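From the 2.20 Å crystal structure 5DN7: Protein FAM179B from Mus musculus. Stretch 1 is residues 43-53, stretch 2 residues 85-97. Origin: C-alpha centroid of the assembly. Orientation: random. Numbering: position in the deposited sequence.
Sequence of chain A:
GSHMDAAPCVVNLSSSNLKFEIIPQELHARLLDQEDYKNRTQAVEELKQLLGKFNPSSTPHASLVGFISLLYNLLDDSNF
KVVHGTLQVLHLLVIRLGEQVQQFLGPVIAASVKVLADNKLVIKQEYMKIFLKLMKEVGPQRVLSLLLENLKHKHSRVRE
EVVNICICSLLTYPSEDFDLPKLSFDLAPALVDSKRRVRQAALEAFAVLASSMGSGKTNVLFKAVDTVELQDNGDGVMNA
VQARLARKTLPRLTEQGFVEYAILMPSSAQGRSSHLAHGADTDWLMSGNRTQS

Stretch 1 (43-53) AVEELKQLLGK
Stretch 2 85-97: GTLQVLHLLVIRL

Two helices that run side by side in nearly the same direction commonly mesh their side chains, and the contact between residues 43-53 and 85-97 of FAM179B shows a glycine, a knob and several leucines at work. Residues 43-52 and 85-97 are both helical, each helix beginning earlier in the chain, with phi and psi mostly near -60° and -43° and successive i to i+4 backbone hydrogen bonds. Their N-to-C directions differ by only 12°, and their axes approach to 9.0 Å. The register is set by CA-CA distances of 6.0 Å for V44 and G85, 5.2 Å for K48 and V89, and 6.9 Å for L51 and L93. The contact buries 578 Å², both sides summed, and no hydrogen bond between the modelled atoms crosses it directly.

At the start of stretch 2, the absence of a side chain on G85 leaves room for V44. V44, with chi1 t, points toward it and places CG1 3.3 Å from G85 C; an ideal CB on G85 would lie 2.9 Å from V44 CG1, a clash. Water 1 lies between the helices, its oxygen 3.2 Å from E45 OE1 and 3.3 Å from G85 O, placed to donate to either, weakly to the latter; with atoms elsewhere in the structure counted, it has more acceptors in reach than protons. T86, chi1 m, is directed sideways, and its N lies 3.5 Å from V44 CG1.

One residue past L87, which points away, Q88 (m, t, chi3 -55°) points toward stretch 1. Its OE1 is 4.0 Å from K48 NZ, a proximity rather than a bond. The K48 chain (t, t, p, t) instead carries NZ to a long salt bridge within its own helix, 3.6 Å from E45 OE1.

V89, chi1 t, is the knob: its side chain sits among V44, L47, K48 and L51. CG2 lies 3.6 Å from V44 O and 3.9 Å from K48 CB, while CG1 lies 4.2 Å from L47 CD2 and 3.6 Å from L51 CD2. L47 is t, p; L51 has chi1 at -117°, between wells, and chi2 p, and its CD2 also approaches V89 O at 3.4 Å.

L90 turns away, and one turn on from Q88 the contact resumes with L92 (t, p). Its CD2 packs 3.5 Å from both L51 CB and K48 O, and 3.7 Å from G52 N, so a single methyl group rests against side chain and backbone alike. L93, also t, p, is directed sideways; its CB lies 4.0 Å from L51 CD2.

R96, with chi1 to chi3 all m and chi4 166°, closes the contact. G52 O lies over one face of its guanidinium, 3.6 Å from CZ, while L51 O is 3.9 Å from NE, obliquely placed. Beyond them K53, poorly ordered and modelled only to CB, points away, leaving its CA 4.4 Å from R96 NH2.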

ATOM      1  N   ALA A  43      -9.321 -22.651   9.217  1.00 42.84           N
ATOM      2  CA  ALA A  43     -10.324 -21.792   9.828  1.00 41.15           C
ATOM      3  C   ALA A  43     -10.465 -20.494   9.027  1.00 32.74           C
ATOM      4  O   ALA A  43     -11.571 -20.090   8.663  1.00 37.52           O
ATOM      5  CB  ALA A  43      -9.962 -21.503  11.254  1.00 37.43           C
ATOM      6  N   VAL A  44      -9.330 -19.863   8.750  1.00 29.47           N
ATOM      7  CA  VAL A  44      -9.281 -18.659   7.944  1.00 36.66           C
ATOM      8  C   VAL A  44      -9.939 -18.846   6.560  1.00 40.44           C
ATOM      9  O   VAL A  44     -10.680 -17.966   6.075  1.00 35.62           O
ATOM     10  CB  VAL A  44      -7.820 -18.192   7.765  1.00 36.19           C
ATOM     11  CG1 VAL A  44      -7.753 -16.993   6.829  1.00 33.44           C
ATOM     12  CG2 VAL A  44      -7.197 -17.859   9.103  1.00 34.36           C
ATOM     13  N   GLU A  45      -9.687 -19.983   5.920  1.00 38.08           N
ATOM     14  CA  GLU A  45     -10.265 -20.169   4.596  1.00 37.43           C
ATOM     15  C   GLU A  45     -11.777 -20.417   4.684  1.00 37.84           C
ATOM     16  O   GLU A  45     -12.554 -19.954   3.834  1.00 37.47           O
ATOM     17  CB  GLU A  45      -9.574 -21.304   3.864  1.00 46.33           C
ATOM     18  CG  GLU A  45     -10.364 -21.813   2.705  1.00 59.71           C
ATOM     19  CD  GLU A  45      -9.881 -21.189   1.426  1.00 73.93           C
ATOM     20  OE1 GLU A  45      -9.071 -20.238   1.525  1.00 75.42           O
ATOM     21  OE2 GLU A  45     -10.320 -21.620   0.335  1.00 80.50           O
ATOM     22  N   GLU A  46     -12.189 -21.134   5.726  1.00 44.21           N
ATOM     23  CA  GLU A  46     -13.608 -21.255   6.065  1.00 50.79           C
ATOM     24  C   GLU A  46     -14.252 -19.864   6.166  1.00 47.18           C
ATOM     25  O   GLU A  46     -15.294 -19.596   5.554  1.00 47.06           O
ATOM     26  CB  GLU A  46     -13.769 -22.015   7.382  1.00 55.47           C
ATOM     27  CG  GLU A  46     -14.796 -23.134   7.364  1.00 67.74           C
ATOM     28  CD  GLU A  46     -14.608 -24.101   8.530  1.00 75.53           C
ATOM     29  OE1 GLU A  46     -13.606 -24.853   8.531  1.00 77.54           O
ATOM     30  OE2 GLU A  46     -15.452 -24.101   9.454  1.00 78.38           O
ATOM     31  N   LEU A  47     -13.609 -18.991   6.938  1.00 36.43           N
ATOM     32  CA  LEU A  47     -14.031 -17.605   7.080  1.00 31.78           C
ATOM     33  C   LEU A  47     -14.196 -16.932   5.726  1.00 35.50           C
ATOM     34  O   LEU A  47     -15.201 -16.271   5.476  1.00 38.02           O
ATOM     35  CB  LEU A  47     -13.028 -16.833   7.934  1.00 28.74           C
ATOM     36  CG  LEU A  47     -13.413 -15.387   8.241  1.00 31.65           C
ATOM     37  CD1 LEU A  47     -14.860 -15.321   8.700  1.00 29.12           C
ATOM     38  CD2 LEU A  47     -12.467 -14.813   9.307  1.00 29.58           C
ATOM     39  N   LYS A  48     -13.213 -17.106   4.848  1.00 39.98           N
ATOM     40  CA  LYS A  48     -13.323 -16.557   3.494  1.00 38.91           C
ATOM     41  C   LYS A  48     -14.598 -17.050   2.789  1.00 41.71           C
ATOM     42  O   LYS A  48     -15.340 -16.271   2.142  1.00 43.11           O
ATOM     43  CB  LYS A  48     -12.087 -16.934   2.681  1.00 37.75           C
ATOM     44  CG  LYS A  48     -11.867 -16.076   1.457  1.00 46.01           C
ATOM     45  CD  LYS A  48     -10.605 -16.487   0.728  1.00 50.05           C
ATOM     46  CE  LYS A  48     -10.861 -17.679  -0.170  1.00 58.09           C
ATOM     47  NZ  LYS A  48      -9.737 -17.886  -1.126  1.00 60.99           N
ATOM     48  N   GLN A  49     -14.862 -18.346   2.941  1.00 37.28           N
ATOM     49  CA  GLN A  49     -16.066 -18.927   2.367  1.00 44.76           C
ATOM     50  C   GLN A  49     -17.300 -18.208   2.889  1.00 48.74           C
ATOM     51  O   GLN A  49     -18.166 -17.814   2.108  1.00 52.67           O
ATOM     52  CB  GLN A  49     -16.152 -20.424   2.673  1.00 55.37           C
ATOM     53  CG  GLN A  49     -14.956 -21.240   2.170  1.00 62.27           C
ATOM     54  CD  GLN A  49     -14.766 -21.163   0.664  1.00 66.16           C
ATOM     55  OE1 GLN A  49     -15.293 -21.991  -0.079  1.00 71.87           O
ATOM     56  NE2 GLN A  49     -14.012 -20.160   0.203  1.00 62.68           N
ATOM     57  N   LEU A  50     -17.370 -18.020   4.206  1.00 47.27           N
ATOM     58  CA  LEU A  50     -18.504 -17.310   4.801  1.00 47.00           C
ATOM     59  C   LEU A  50     -18.637 -15.904   4.244  1.00 51.62           C
ATOM     60  O   LEU A  50     -19.747 -15.419   4.012  1.00 61.09           O
ATOM     61  CB  LEU A  50     -18.372 -17.230   6.318  1.00 47.56           C
ATOM     62  CG  LEU A  50     -18.453 -18.553   7.064  1.00 53.02           C
ATOM     63  CD1 LEU A  50     -18.375 -18.300   8.555  1.00 55.69           C
ATOM     64  CD2 LEU A  50     -19.723 -19.298   6.691  1.00 51.58           C
ATOM     65  N   LEU A  51     -17.529 -15.221   4.023  1.00 46.94           N
ATOM     66  CA  LEU A  51     -17.549 -13.882   3.495  1.00 46.82           C
ATOM     67  C   LEU A  51     -18.108 -13.830   2.108  1.00 55.10           C
ATOM     68  O   LEU A  51     -18.665 -12.853   1.689  1.00 54.33           O
ATOM     69  CB  LEU A  51     -16.175 -13.257   3.511  1.00 43.33           C
ATOM     70  CG  LEU A  51     -16.105 -12.043   4.397  1.00 47.21           C
ATOM     71  CD1 LEU A  51     -16.574 -12.479   5.755  1.00 52.27           C
ATOM     72  CD2 LEU A  51     -14.687 -11.556   4.483  1.00 41.22           C
ATOM     73  N   GLY A  52     -17.863 -14.868   1.358  1.00 57.81           N
ATOM     74  CA  GLY A  52     -18.404 -14.916   0.005  1.00 60.37           C
ATOM     75  C   GLY A  52     -19.822 -14.370  -0.159  1.00 62.01           C
ATOM     76  O   GLY A  52     -20.071 -13.486  -0.985  1.00 62.06           O
ATOM     77  N   LYS A  53     -20.757 -14.886   0.631  1.00 59.36           N
ATOM     78  CA  LYS A  53     -22.134 -14.400   0.589  1.00 66.85           C
ATOM     79  C   LYS A  53     -22.506 -13.684   1.896  1.00 70.94           C
ATOM     80  O   LYS A  53     -23.206 -14.238   2.750  1.00 74.16           O
ATOM     81  CB  LYS A  53     -23.095 -15.551   0.309  1.00 66.75           C
ATOM     82  N   GLY A  85      -3.829 -15.935   4.185  1.00 21.81           N
ATOM     83  CA  GLY A  85      -5.257 -16.207   4.197  1.00 22.48           C
ATOM     84  C   GLY A  85      -6.078 -15.068   4.795  1.00 24.79           C
ATOM     85  O   GLY A  85      -7.168 -14.733   4.309  1.00 25.92           O
ATOM     86  N   THR A  86      -5.560 -14.466   5.859  1.00 22.14           N
ATOM     87  CA  THR A  86      -6.252 -13.347   6.489  1.00 21.30           C
ATOM     88  C   THR A  86      -6.321 -12.177   5.510  1.00 23.94           C
ATOM     89  O   THR A  86      -7.363 -11.579   5.361  1.00 25.03           O
ATOM     90  CB  THR A  86      -5.564 -12.907   7.775  1.00 22.29           C
ATOM     91  OG1 THR A  86      -5.460 -14.021   8.670  1.00 30.45           O
ATOM     92  CG2 THR A  86      -6.339 -11.791   8.444  1.00 23.44           C
ATOM     93  N   LEU A  87      -5.214 -11.880   4.834  1.00 19.64           N
ATOM     94  CA  LEU A  87      -5.185 -10.836   3.812  1.00 21.87           C
ATOM     95  C   LEU A  87      -6.201 -11.101   2.717  1.00 21.94           C
ATOM     96  O   LEU A  87      -6.831 -10.173   2.224  1.00 18.94           O
ATOM     97  CB  LEU A  87      -3.791 -10.695   3.203  1.00 17.59           C
ATOM     98  CG  LEU A  87      -2.784  -9.966   4.079  1.00 18.46           C
ATOM     99  CD1 LEU A  87      -1.394  -9.996   3.475  1.00 16.66           C
ATOM    100  CD2 LEU A  87      -3.260  -8.521   4.277  1.00 16.52           C
ATOM    101  N   GLN A  88      -6.370 -12.364   2.338  1.00 21.05           N
ATOM    102  CA  GLN A  88      -7.435 -12.693   1.397  1.00 20.09           C
ATOM    103  C   GLN A  88      -8.835 -12.387   1.955  1.00 24.20           C
ATOM    104  O   GLN A  88      -9.719 -11.846   1.248  1.00 24.99           O
ATOM    105  CB  GLN A  88      -7.343 -14.153   1.009  1.00 23.23           C
ATOM    106  CG  GLN A  88      -6.212 -14.426   0.066  1.00 24.37           C
ATOM    107  CD  GLN A  88      -6.245 -15.833  -0.417  1.00 29.84           C
ATOM    108  OE1 GLN A  88      -6.253 -16.769   0.384  1.00 29.24           O
ATOM    109  NE2 GLN A  88      -6.285 -16.006  -1.734  1.00 32.34           N
ATOM    110  N   VAL A  89      -9.043 -12.726   3.225  1.00 21.27           N
ATOM    111  CA  VAL A  89     -10.310 -12.375   3.865  1.00 23.39           C
ATOM    112  C   VAL A  89     -10.546 -10.851   3.888  1.00 23.67           C
ATOM    113  O   VAL A  89     -11.632 -10.373   3.605  1.00 30.05           O
ATOM    114  CB  VAL A  89     -10.366 -12.932   5.287  1.00 25.91           C
ATOM    115  CG1 VAL A  89     -11.489 -12.267   6.076  1.00 23.32           C
ATOM    116  CG2 VAL A  89     -10.542 -14.451   5.230  1.00 26.17           C
ATOM    117  N   LEU A  90      -9.510 -10.103   4.219  1.00 23.64           N
ATOM    118  CA  LEU A  90      -9.556  -8.653   4.280  1.00 23.22           C
ATOM    119  C   LEU A  90      -9.832  -8.050   2.906  1.00 19.71           C
ATOM    120  O   LEU A  90     -10.621  -7.123   2.781  1.00 23.64           O
ATOM    121  CB  LEU A  90      -8.241  -8.116   4.852  1.00 18.65           C
ATOM    122  CG  LEU A  90      -8.136  -6.604   5.039  1.00 22.22           C
ATOM    123  CD1 LEU A  90      -9.264  -6.131   5.925  1.00 23.90           C
ATOM    124  CD2 LEU A  90      -6.769  -6.206   5.615  1.00 19.11           C
ATOM    125  N   HIS A  91      -9.185  -8.583   1.877  1.00 21.67           N
ATOM    126  CA  HIS A  91      -9.435  -8.148   0.511  1.00 21.62           C
ATOM    127  C   HIS A  91     -10.894  -8.357   0.143  1.00 26.54           C
ATOM    128  O   HIS A  91     -11.540  -7.459  -0.421  1.00 19.89           O
ATOM    129  CB  HIS A  91      -8.557  -8.900  -0.493  1.00 18.39           C
ATOM    130  CG  HIS A  91      -8.807  -8.500  -1.916  1.00 26.70           C
ATOM    131  ND1 HIS A  91      -8.760  -9.389  -2.968  1.00 28.24           N
ATOM    132  CD2 HIS A  91      -9.111  -7.295  -2.458  1.00 29.17           C
ATOM    133  CE1 HIS A  91      -9.028  -8.751  -4.093  1.00 30.52           C
ATOM    134  NE2 HIS A  91      -9.248  -7.478  -3.807  1.00 26.45           N
ATOM    135  N   LEU A  92     -11.397  -9.556   0.442  1.00 25.45           N
ATOM    136  CA  LEU A  92     -12.780  -9.871   0.108  1.00 31.82           C
ATOM    137  C   LEU A  92     -13.730  -8.931   0.860  1.00 31.87           C
ATOM    138  O   LEU A  92     -14.687  -8.407   0.291  1.00 29.61           O
ATOM    139  CB  LEU A  92     -13.095 -11.331   0.426  1.00 34.22           C
ATOM    140  CG  LEU A  92     -14.537 -11.769   0.180  1.00 40.05           C
ATOM    141  CD1 LEU A  92     -14.962 -11.421  -1.235  1.00 41.63           C
ATOM    142  CD2 LEU A  92     -14.643 -13.275   0.395  1.00 48.26           C
ATOM    143  N   LEU A  93     -13.441  -8.696   2.133  1.00 32.04           N
ATOM    144  CA  LEU A  93     -14.250  -7.797   2.947  1.00 25.87           C
ATOM    145  C   LEU A  93     -14.298  -6.416   2.309  1.00 22.09           C
ATOM    146  O   LEU A  93     -15.367  -5.844   2.140  1.00 27.66           O
ATOM    147  CB  LEU A  93     -13.708  -7.704   4.377  1.00 25.20           C
ATOM    148  CG  LEU A  93     -14.346  -6.630   5.278  1.00 27.60           C
ATOM    149  CD1 LEU A  93     -15.834  -6.897   5.546  1.00 24.39           C
ATOM    150  CD2 LEU A  93     -13.582  -6.462   6.584  1.00 23.72           C
ATOM    151  N   VAL A  94     -13.125  -5.901   1.953  1.00 25.09           N
ATOM    152  CA  VAL A  94     -13.020  -4.619   1.272  1.00 27.44           C
ATOM    153  C   VAL A  94     -13.900  -4.623   0.030  1.00 32.56           C
ATOM    154  O   VAL A  94     -14.627  -3.665  -0.228  1.00 34.89           O
ATOM    155  CB  VAL A  94     -11.568  -4.312   0.865  1.00 33.29           C
ATOM    156  CG1 VAL A  94     -11.532  -3.190  -0.163  1.00 33.33           C
ATOM    157  CG2 VAL A  94     -10.740  -3.949   2.089  1.00 18.40           C
ATOM    158  N   ILE A  95     -13.823  -5.679  -0.748  1.00 33.02           N
ATOM    159  CA  ILE A  95     -14.673  -5.828  -1.898  1.00 29.40           C
ATOM    160  C   ILE A  95     -16.160  -5.713  -1.552  1.00 31.81           C
ATOM    161  O   ILE A  95     -16.857  -4.951  -2.150  1.00 36.24           O
ATOM    162  CB  ILE A  95     -14.446  -7.151  -2.639  1.00 30.64           C
ATOM    163  CG1 ILE A  95     -13.059  -7.244  -3.238  1.00 32.51           C
ATOM    164  CG2 ILE A  95     -15.473  -7.312  -3.726  1.00 30.16           C
ATOM    165  CD1 ILE A  95     -12.551  -5.952  -3.775  1.00 35.43           C
ATOM    166  N   ARG A  96     -16.619  -6.489  -0.591  1.00 28.80           N
ATOM    167  CA  ARG A  96     -18.008  -6.501  -0.208  1.00 30.96           C
ATOM    168  C   ARG A  96     -18.457  -5.140   0.329  1.00 36.65           C
ATOM    169  O   ARG A  96     -19.572  -4.727   0.132  1.00 40.88           O
ATOM    170  CB  ARG A  96     -18.282  -7.586   0.819  1.00 27.90           C
ATOM    171  CG  ARG A  96     -17.880  -8.994   0.440  1.00 36.85           C
ATOM    172  CD  ARG A  96     -18.647  -9.549  -0.730  1.00 40.29           C
ATOM    173  NE  ARG A  96     -20.025  -9.824  -0.406  1.00 48.80           N
ATOM    174  CZ  ARG A  96     -20.973 -10.055  -1.297  1.00 59.69           C
ATOM    175  NH1 ARG A  96     -20.703 -10.070  -2.582  1.00 62.62           N
ATOM    176  NH2 ARG A  96     -22.196 -10.285  -0.898  1.00 59.10           N
ATOM    177  N   LEU A  97     -17.558  -4.451   0.988  1.00 31.46           N
ATOM    178  CA  LEU A  97     -17.860  -3.181   1.589  1.00 33.42           C
ATOM    179  C   LEU A  97     -18.227  -2.090   0.622  1.00 38.99           C
ATOM    180  O   LEU A  97     -19.140  -1.364   0.866  1.00 40.56           O
ATOM    181  CB  LEU A  97     -16.722  -2.708   2.470  1.00 30.49           C
ATOM    182  CG  LEU A  97     -16.584  -3.345   3.840  1.00 32.54           C
ATOM    183  CD1 LEU A  97     -15.375  -2.828   4.571  1.00 27.43           C
ATOM    184  CD2 LEU A  97     -17.820  -3.123   4.646  1.00 32.17           C
TER
HETATM  185  O   HOH W   1      -8.391 -17.530   3.037  1.00 44.91           O